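Local coordinates for protein phosphoribosylaminoimidazole-succinocarboxamide synthase (Saccharomyces cerevisiae, PDB 1OBG) that catalyses the ATP-dependent joining of L-aspartate to the carboxylate of 4-carboxy-5-aminoimidazole ribotide, giving SAICAR in de novo purine biosynthesis, at residues 110-115 / 219-224; 213-218 / 237-242; 242-247 / 255-260. All coordinates share one frame; numbering follows the deposited sequence.

Interaction 1 (110-115 / 219-224). With AMP (adenosine monophosphate), chain B.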
# COMPACT_ATOMS: atom_id res chain seq x y z
N LYS A 110 5.71 14.32 -9.28
CA LYS A 110 4.40 14.76 -8.84
C LYS A 110 3.45 14.71 -10.03
O LYS A 110 3.81 15.16 -11.13
CB LYS A 110 4.50 16.20 -8.32
CG LYS A 110 3.55 16.54 -7.19
CD LYS A 110 3.69 18.00 -6.75
CE LYS A 110 5.14 18.29 -6.29
NZ LYS A 110 5.34 19.54 -5.46
N HIS A 111 2.26 14.14 -9.84
CA HIS A 111 1.25 14.11 -10.91
C HIS A 111 -0.11 14.50 -10.41
O HIS A 111 -0.42 14.38 -9.23
CB HIS A 111 1.12 12.70 -11.50
CG HIS A 111 2.25 12.35 -12.41
ND1 HIS A 111 2.44 12.96 -13.62
CD2 HIS A 111 3.27 11.47 -12.27
CE1 HIS A 111 3.52 12.47 -14.20
NE2 HIS A 111 4.04 11.56 -13.40
N LYS A 112 -0.94 14.95 -11.34
CA LYS A 112 -2.35 15.15 -11.04
C LYS A 112 -3.01 13.78 -10.82
O LYS A 112 -2.91 12.90 -11.66
CB LYS A 112 -3.02 15.85 -12.22
CG LYS A 112 -4.33 16.52 -11.84
CD LYS A 112 -5.45 16.00 -12.72
CE LYS A 112 -5.58 16.84 -13.98
NZ LYS A 112 -6.97 17.40 -14.18
N LEU A 113 -3.68 13.63 -9.69
CA LEU A 113 -4.29 12.37 -9.28
C LEU A 113 -5.70 12.21 -9.82
O LEU A 113 -6.47 13.17 -9.93
CB LEU A 113 -4.32 12.30 -7.75
CG LEU A 113 -2.98 12.51 -7.03
CD1 LEU A 113 -3.14 12.32 -5.51
CD2 LEU A 113 -1.89 11.61 -7.59
N ILE A 114 -6.05 10.97 -10.17
CA ILE A 114 -7.45 10.65 -10.46
C ILE A 114 -8.09 10.51 -9.09
O ILE A 114 -7.58 9.78 -8.21
CB ILE A 114 -7.60 9.38 -11.33
CG1 ILE A 114 -6.98 9.61 -12.72
CG2 ILE A 114 -9.08 8.99 -11.44
CD1 ILE A 114 -6.75 8.34 -13.54
N PRO A 115 -9.16 11.26 -8.86
CA PRO A 115 -9.73 11.35 -7.50
C PRO A 115 -10.61 10.15 -7.10
O PRO A 115 -11.80 10.31 -6.81
CB PRO A 115 -10.54 12.67 -7.57
CG PRO A 115 -11.02 12.72 -8.99
CD PRO A 115 -9.88 12.12 -9.83
N PHE A 219 -3.92 6.25 -9.02
CA PHE A 219 -3.50 6.58 -10.36
C PHE A 219 -3.46 8.08 -10.54
O PHE A 219 -4.32 8.83 -10.05
CB PHE A 219 -4.46 5.99 -11.40
CG PHE A 219 -4.46 4.48 -11.47
CD1 PHE A 219 -3.29 3.75 -11.60
CD2 PHE A 219 -5.65 3.79 -11.42
CE1 PHE A 219 -3.30 2.35 -11.68
CE2 PHE A 219 -5.66 2.37 -11.50
CZ PHE A 219 -4.48 1.67 -11.62
N GLY A 220 -2.43 8.50 -11.26
CA GLY A 220 -2.36 9.85 -11.77
C GLY A 220 -2.59 9.80 -13.27
O GLY A 220 -2.69 8.74 -13.88
N ILE A 221 -2.68 10.99 -13.85
CA ILE A 221 -2.94 11.13 -15.26
C ILE A 221 -2.00 12.19 -15.81
O ILE A 221 -1.85 13.28 -15.23
CB ILE A 221 -4.44 11.48 -15.50
CG1 ILE A 221 -4.74 11.58 -17.00
CG2 ILE A 221 -4.86 12.73 -14.72
CD1 ILE A 221 -6.19 11.23 -17.36
N ASP A 222 -1.35 11.86 -16.92
CA ASP A 222 -0.58 12.82 -17.68
C ASP A 222 -1.58 13.49 -18.61
O ASP A 222 -2.13 12.84 -19.50
CB ASP A 222 0.50 12.10 -18.48
CG ASP A 222 1.41 13.06 -19.26
OD1 ASP A 222 0.95 14.15 -19.67
OD2 ASP A 222 2.61 12.79 -19.50
N GLU A 223 -1.85 14.77 -18.41
CA GLU A 223 -2.91 15.39 -19.20
C GLU A 223 -2.49 15.73 -20.63
O GLU A 223 -3.33 15.91 -21.50
CB GLU A 223 -3.57 16.55 -18.47
CG GLU A 223 -5.08 16.34 -18.32
CD GLU A 223 -5.72 17.23 -17.28
OE1 GLU A 223 -6.80 16.84 -16.78
OE2 GLU A 223 -5.18 18.31 -16.96
N LYS A 224 -1.19 15.80 -20.87
CA LYS A 224 -0.71 15.95 -22.24
C LYS A 224 -0.99 14.68 -23.03
O LYS A 224 -1.71 14.71 -24.03
CB LYS A 224 0.79 16.29 -22.28
CG LYS A 224 1.18 17.61 -21.62
CD LYS A 224 0.95 18.81 -22.54
CE LYS A 224 1.08 20.12 -21.79
NZ LYS A 224 2.49 20.61 -21.79
P AMP B . 0.28 9.09 2.06
O1P AMP B . 0.28 7.57 1.87
O2P AMP B . 1.47 9.58 2.80
O3P AMP B . -1.07 9.54 2.83
O5' AMP B . 0.31 9.80 0.63
C5' AMP B . 0.47 11.19 0.59
C4' AMP B . -0.33 11.73 -0.58
O4' AMP B . 0.49 11.72 -1.73
C3' AMP B . -1.55 10.86 -0.87
O3' AMP B . -2.69 11.69 -0.92
C2' AMP B . -1.27 10.29 -2.25
O2' AMP B . -2.45 10.23 -2.99
C1' AMP B . -0.29 11.31 -2.82
N9 AMP B . 0.58 10.82 -3.90
C8 AMP B . 1.13 9.58 -4.09
N7 AMP B . 1.86 9.62 -5.24
C5 AMP B . 1.79 10.86 -5.77
C6 AMP B . 2.34 11.46 -6.90
N6 AMP B . 3.27 10.85 -7.64
N1 AMP B . 2.05 12.80 -7.16
C2 AMP B . 1.26 13.53 -6.31
N3 AMP B . 0.73 12.93 -5.18
C4 AMP B . 0.99 11.63 -4.92
O HOH W 1 0.20 14.66 -14.13
O HOH W 2 -6.43 7.31 -8.14
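The side chain of K112 runs alongside I221, its CD 3.9 Å from I221 CG2, and then bends on to E223. CG of K112 stands anti to the backbone N (chi1 -160°), and further bends along the chain bring NZ within 2.7 Å of E223 OE1. NZ comes at OE1 from above the carboxylate plane, in a salt bridge near the surface. Between the backbones, I221 N donates to K112 O, and I114 N donates to F219 O at 2.8 Å. Here strand 112-121 begins to pair antiparallel with strand 210-221, L113 facing G220 as a non-hydrogen-bonded pair, and the residues at and just ahead of its start line the AMP pocket. H111 N gives a nearly straight bond to N1 of AMP, 3.0 Å long, while both methyls of L113 lie against the nucleotide, CD2 3.8 Å from adenine N3. On the side of I114 the packing is apolar: its CD1 rests 3.9 Å from F219 CB, and V190 of helix 184-208 touches both residues. One water ties H111 ND1 and K112 N to I221 O, approaching the imidazole at its edge and in its plane.

Interaction 2 (213-218 / 237-242). With MG (magnesium ion), chain E; AMP (adenosine monophosphate), chain B; SO4 (sulfate ion), chain C.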
# COMPACT_ATOMS: atom_id res chain seq x y z
N ALA A 213 -5.63 -10.48 -1.06
CA ALA A 213 -7.09 -10.58 -1.10
C ALA A 213 -7.68 -9.40 -1.85
O ALA A 213 -8.69 -9.53 -2.54
CB ALA A 213 -7.67 -10.67 0.32
N ASP A 214 -7.03 -8.24 -1.70
CA ASP A 214 -7.47 -7.01 -2.33
C ASP A 214 -6.32 -6.00 -2.24
O ASP A 214 -5.35 -6.20 -1.53
CB ASP A 214 -8.73 -6.44 -1.66
CG ASP A 214 -8.57 -6.31 -0.16
OD1 ASP A 214 -9.31 -6.97 0.60
OD2 ASP A 214 -7.71 -5.56 0.35
N THR A 215 -6.44 -4.92 -2.96
CA THR A 215 -5.39 -3.93 -2.93
C THR A 215 -5.96 -2.58 -3.31
O THR A 215 -6.97 -2.52 -3.98
CB THR A 215 -4.21 -4.36 -3.86
OG1 THR A 215 -3.04 -3.60 -3.50
CG2 THR A 215 -4.49 -3.99 -5.32
N LYS A 216 -5.30 -1.52 -2.87
CA LYS A 216 -5.72 -0.17 -3.18
C LYS A 216 -4.67 0.43 -4.14
O LYS A 216 -3.50 0.55 -3.80
CB LYS A 216 -5.82 0.61 -1.86
CG LYS A 216 -6.21 2.09 -2.01
CD LYS A 216 -6.34 2.76 -0.63
CE LYS A 216 -5.07 3.52 -0.24
NZ LYS A 216 -4.21 3.90 -1.41
N PHE A 217 -5.07 0.79 -5.35
CA PHE A 217 -4.16 1.49 -6.24
C PHE A 217 -4.51 2.98 -6.21
O PHE A 217 -5.67 3.35 -5.95
CB PHE A 217 -4.31 1.02 -7.71
CG PHE A 217 -3.83 -0.39 -7.98
CD1 PHE A 217 -2.49 -0.78 -7.73
CD2 PHE A 217 -4.70 -1.33 -8.52
CE1 PHE A 217 -2.06 -2.11 -8.03
CE2 PHE A 217 -4.28 -2.64 -8.81
CZ PHE A 217 -2.98 -3.03 -8.57
N GLU A 218 -3.53 3.81 -6.51
CA GLU A 218 -3.85 5.18 -6.86
C GLU A 218 -3.20 5.50 -8.19
O GLU A 218 -2.09 5.07 -8.45
CB GLU A 218 -3.37 6.12 -5.76
CG GLU A 218 -4.30 6.04 -4.56
CD GLU A 218 -3.90 6.96 -3.43
OE1 GLU A 218 -4.61 6.94 -2.41
OE2 GLU A 218 -2.89 7.69 -3.57
N PRO A 237 1.88 -4.77 2.25
CA PRO A 237 0.92 -5.14 3.28
C PRO A 237 0.19 -3.96 3.92
O PRO A 237 -0.85 -4.17 4.54
CB PRO A 237 1.76 -5.90 4.32
CG PRO A 237 3.10 -6.14 3.70
CD PRO A 237 3.26 -5.17 2.59
N ASP A 238 0.70 -2.74 3.78
CA ASP A 238 -0.01 -1.57 4.28
C ASP A 238 -1.11 -1.14 3.31
O ASP A 238 -2.06 -0.48 3.71
CB ASP A 238 0.96 -0.40 4.52
CG ASP A 238 1.80 -0.56 5.78
OD1 ASP A 238 2.81 0.17 5.92
OD2 ASP A 238 1.53 -1.39 6.70
N SER A 239 -1.00 -1.49 2.03
CA SER A 239 -1.98 -1.02 1.03
C SER A 239 -2.87 -2.14 0.51
O SER A 239 -3.75 -1.91 -0.31
CB SER A 239 -1.26 -0.34 -0.14
OG SER A 239 -0.72 -1.30 -1.05
N SER A 240 -2.62 -3.36 1.00
CA SER A 240 -3.25 -4.57 0.50
C SER A 240 -3.53 -5.48 1.68
O SER A 240 -2.92 -5.33 2.73
CB SER A 240 -2.30 -5.31 -0.45
OG SER A 240 -1.67 -4.41 -1.32
N ARG A 241 -4.44 -6.41 1.51
CA ARG A 241 -4.70 -7.44 2.52
C ARG A 241 -3.91 -8.66 2.11
O ARG A 241 -4.22 -9.25 1.09
CB ARG A 241 -6.18 -7.77 2.49
CG ARG A 241 -6.75 -8.48 3.70
CD ARG A 241 -8.29 -8.43 3.69
NE ARG A 241 -8.87 -7.44 4.61
CZ ARG A 241 -9.67 -6.43 4.26
NH1 ARG A 241 -10.15 -5.60 5.18
NH2 ARG A 241 -10.00 -6.24 3.00
N PHE A 242 -2.87 -9.03 2.87
CA PHE A 242 -2.05 -10.19 2.54
C PHE A 242 -2.53 -11.31 3.46
O PHE A 242 -2.71 -11.07 4.66
CB PHE A 242 -0.57 -9.98 2.88
CG PHE A 242 0.24 -9.23 1.84
CD1 PHE A 242 -0.35 -8.39 0.90
CD2 PHE A 242 1.64 -9.38 1.83
CE1 PHE A 242 0.45 -7.71 -0.05
CE2 PHE A 242 2.43 -8.72 0.91
CZ PHE A 242 1.83 -7.87 -0.03
MG MG E . 1.82 -3.30 7.20
P AMP B . 0.28 9.09 2.06
O1P AMP B . 0.28 7.57 1.87
O2P AMP B . 1.47 9.58 2.80
O3P AMP B . -1.07 9.54 2.83
O5' AMP B . 0.31 9.80 0.63
C5' AMP B . 0.47 11.19 0.59
C4' AMP B . -0.33 11.73 -0.58
O4' AMP B . 0.49 11.72 -1.73
C3' AMP B . -1.55 10.86 -0.87
O3' AMP B . -2.69 11.69 -0.92
C2' AMP B . -1.27 10.29 -2.25
O2' AMP B . -2.45 10.23 -2.99
C1' AMP B . -0.29 11.31 -2.82
N9 AMP B . 0.58 10.82 -3.90
C8 AMP B . 1.13 9.58 -4.09
N7 AMP B . 1.86 9.62 -5.24
C5 AMP B . 1.79 10.86 -5.77
C6 AMP B . 2.34 11.46 -6.90
N6 AMP B . 3.27 10.85 -7.64
N1 AMP B . 2.05 12.80 -7.16
C2 AMP B . 1.26 13.53 -6.31
N3 AMP B . 0.73 12.93 -5.18
C4 AMP B . 0.99 11.63 -4.92
S SO4 C . -12.11 -3.16 3.45
O1 SO4 C . -13.21 -3.33 4.40
O2 SO4 C . -11.90 -4.44 2.80
O3 SO4 C . -12.48 -2.11 2.51
O4 SO4 C . -10.91 -2.81 4.17
O HOH W 3 -1.52 -1.43 -3.79
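S239 O accepts a bond from K216 N, opening the contact beside D238, whose OD2 binds magnesium at 2.0 Å together with D258 and Y291. A water joins S239 OG to T215 OG1 and to K216 O, bridging the two segments where the chain turns into its strand. At S240, OG meets T215 OG1 at 2.7 Å; T215 presents that hydroxyl by holding it anti to its own backbone N (chi1 -163°), and S240 OG also bonds T236 O. S240 and T215 form a non-hydrogen-bonded pair of the antiparallel strands 240-244 and 210-221, neighbours in the mixed sheet; beyond this pair the chain of 213-218 continues to E218, whose OE2 accepts a hydrogen bond from the ribose O2' of AMP. R241 then exchanges backbone bonds with D214 O and A213 N. Its NH2 makes a salt bridge to D214 OD1, 2.6 Å away, on the syn side but tilted from the carboxylate plane, which stands 85° from the guanidinium. NH2 and NH1 also hold a sulfate, probably from the crystallisation liquor, which R121 and S127 bind too. A leucine at R241 would probably leave the buried D214 carboxylate without its closest cationic mate and weaken the hold on the sulfate.

Interaction 3 (242-247 / 255-260); sequences FWNGAS and DSYDKQ. With MG (magnesium ion), chain E.
The end of strand 240-244 and the loop that leads into helix 260-268 meet here, beside the magnesium site. F242 and Y257 carry the contact: F242 CB packs 3.6 Å from Y257 CB. Y257 N donates to F242 O over 3.3 Å. With CG anti to the backbone N (chi1 -170°), the tyrosine ring is brought to N244, its edge at CD2 3.7 Å from N244 N, which lies in the ring plane. E293 and A294 of helix 281-299 also touch Y257, while the F242 side chain leads off to I210, I212 and L298, so that the strand end is joined to the last long helix. W243 sends its CB away from the loop, yet its CD1 still passes 3.6 Å from D255 O. D258, next after the tyrosine, binds magnesium through OD1 at 2.6 Å, while a water connects its OD2 to F242 N. S256 OG accepts from K259 N in an ST motif just before the helix. A second water completes the join, accepting from N244 N at 2.8 Å and donating to D255 O at 2.7 Å.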
# COMPACT_ATOMS: atom_id res chain seq x y z
N PHE A 242 -2.87 -9.03 2.87
CA PHE A 242 -2.05 -10.19 2.54
C PHE A 242 -2.53 -11.31 3.46
O PHE A 242 -2.71 -11.07 4.66
CB PHE A 242 -0.57 -9.98 2.88
CG PHE A 242 0.24 -9.23 1.84
CD1 PHE A 242 -0.35 -8.39 0.90
CD2 PHE A 242 1.64 -9.38 1.83
CE1 PHE A 242 0.45 -7.71 -0.05
CE2 PHE A 242 2.43 -8.72 0.91
CZ PHE A 242 1.83 -7.87 -0.03
N TRP A 243 -2.71 -12.50 2.90
CA TRP A 243 -3.01 -13.69 3.70
C TRP A 243 -1.97 -14.76 3.43
O TRP A 243 -1.46 -14.90 2.31
CB TRP A 243 -4.38 -14.29 3.28
CG TRP A 243 -5.57 -13.46 3.65
CD1 TRP A 243 -5.66 -12.52 4.66
CD2 TRP A 243 -6.85 -13.49 3.02
NE1 TRP A 243 -6.93 -11.97 4.68
CE2 TRP A 243 -7.68 -12.56 3.69
CE3 TRP A 243 -7.40 -14.24 1.96
CZ2 TRP A 243 -9.01 -12.34 3.33
CZ3 TRP A 243 -8.73 -14.02 1.59
CH2 TRP A 243 -9.51 -13.08 2.27
N ASN A 244 -1.66 -15.53 4.46
CA ASN A 244 -0.80 -16.70 4.30
C ASN A 244 -1.54 -17.76 3.46
O ASN A 244 -2.58 -18.27 3.86
CB ASN A 244 -0.42 -17.26 5.68
CG ASN A 244 0.64 -18.36 5.64
OD1 ASN A 244 0.86 -19.04 6.64
ND2 ASN A 244 1.30 -18.53 4.51
N GLY A 245 -0.99 -18.08 2.29
CA GLY A 245 -1.60 -19.05 1.40
C GLY A 245 -1.74 -20.45 2.01
O GLY A 245 -2.74 -21.15 1.78
N ALA A 246 -0.75 -20.84 2.81
CA ALA A 246 -0.69 -22.18 3.37
C ALA A 246 -1.82 -22.42 4.36
O ALA A 246 -2.36 -23.52 4.40
CB ALA A 246 0.67 -22.43 4.03
N SER A 247 -2.19 -21.41 5.13
CA SER A 247 -3.30 -21.54 6.07
C SER A 247 -4.68 -21.09 5.53
O SER A 247 -5.66 -21.04 6.28
CB SER A 247 -2.96 -20.81 7.38
OG SER A 247 -2.92 -19.41 7.18
N ASP A 255 -6.25 -14.81 9.24
CA ASP A 255 -5.30 -13.96 9.97
C ASP A 255 -4.63 -12.93 9.06
O ASP A 255 -4.35 -13.20 7.89
CB ASP A 255 -4.22 -14.81 10.62
CG ASP A 255 -4.75 -15.59 11.82
OD1 ASP A 255 -4.07 -16.54 12.25
OD2 ASP A 255 -5.83 -15.31 12.37
N SER A 256 -4.37 -11.76 9.61
CA SER A 256 -3.54 -10.77 8.97
C SER A 256 -2.12 -11.33 8.89
O SER A 256 -1.58 -11.81 9.88
CB SER A 256 -3.52 -9.46 9.77
OG SER A 256 -2.67 -8.53 9.11
N TYR A 257 -1.53 -11.29 7.70
CA TYR A 257 -0.20 -11.81 7.49
C TYR A 257 0.81 -11.10 8.39
O TYR A 257 1.63 -11.74 9.05
CB TYR A 257 0.22 -11.57 6.03
CG TYR A 257 1.48 -12.28 5.65
CD1 TYR A 257 2.72 -11.68 5.82
CD2 TYR A 257 1.44 -13.57 5.12
CE1 TYR A 257 3.88 -12.34 5.47
CE2 TYR A 257 2.59 -14.23 4.77
CZ TYR A 257 3.81 -13.61 4.95
OH TYR A 257 4.96 -14.25 4.60
N ASP A 258 0.76 -9.78 8.40
CA ASP A 258 1.74 -8.99 9.11
C ASP A 258 1.33 -8.56 10.52
O ASP A 258 2.18 -8.49 11.39
CB ASP A 258 2.16 -7.76 8.28
CG ASP A 258 0.98 -6.96 7.76
OD1 ASP A 258 1.14 -5.72 7.73
OD2 ASP A 258 -0.11 -7.45 7.35
N LYS A 259 0.05 -8.29 10.73
CA LYS A 259 -0.37 -7.61 11.94
C LYS A 259 -1.15 -8.46 12.94
O LYS A 259 -1.67 -7.93 13.91
CB LYS A 259 -1.19 -6.36 11.59
CG LYS A 259 -0.32 -5.27 10.96
CD LYS A 259 -1.08 -3.98 10.85
CE LYS A 259 -0.31 -3.01 10.02
NZ LYS A 259 -1.10 -1.77 9.93
N GLN A 260 -1.23 -9.77 12.71
CA GLN A 260 -2.04 -10.59 13.61
C GLN A 260 -1.52 -10.61 15.05
O GLN A 260 -2.33 -10.59 15.98
CB GLN A 260 -2.18 -12.02 13.10
CG GLN A 260 -3.45 -12.71 13.62
CD GLN A 260 -4.73 -11.89 13.48
OE1 GLN A 260 -5.45 -11.72 14.46
NE2 GLN A 260 -5.03 -11.39 12.28
MG MG E . 1.82 -3.30 7.20
O HOH W 4 -1.76 -7.17 4.92
O HOH W 5 -3.12 -15.33 6.87

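In the fold
From the N terminus, 110-115 comes first and waits for its partner until the chain has passed through helices 126-135, 175-182 and 184-208; interaction 1 closes this long loop at 219-224. Interaction 2 has already opened at 213-218, directly before that closure, so the two cross, and it closes at 237-242 after strand 228-230. Interaction 3 follows in series from F242, which it shares with interaction 2, ending at the start of helix 260-268. In the mixed sheet, interaction 1 pairs strands 112-121 and 210-221, interaction 2 pairs 210-221 and 240-244, and interaction 3 ties the end of 240-244 to the loop before helix 260-268. Interactions 1 and 2 touch AMP; 2 and 3 touch magnesium.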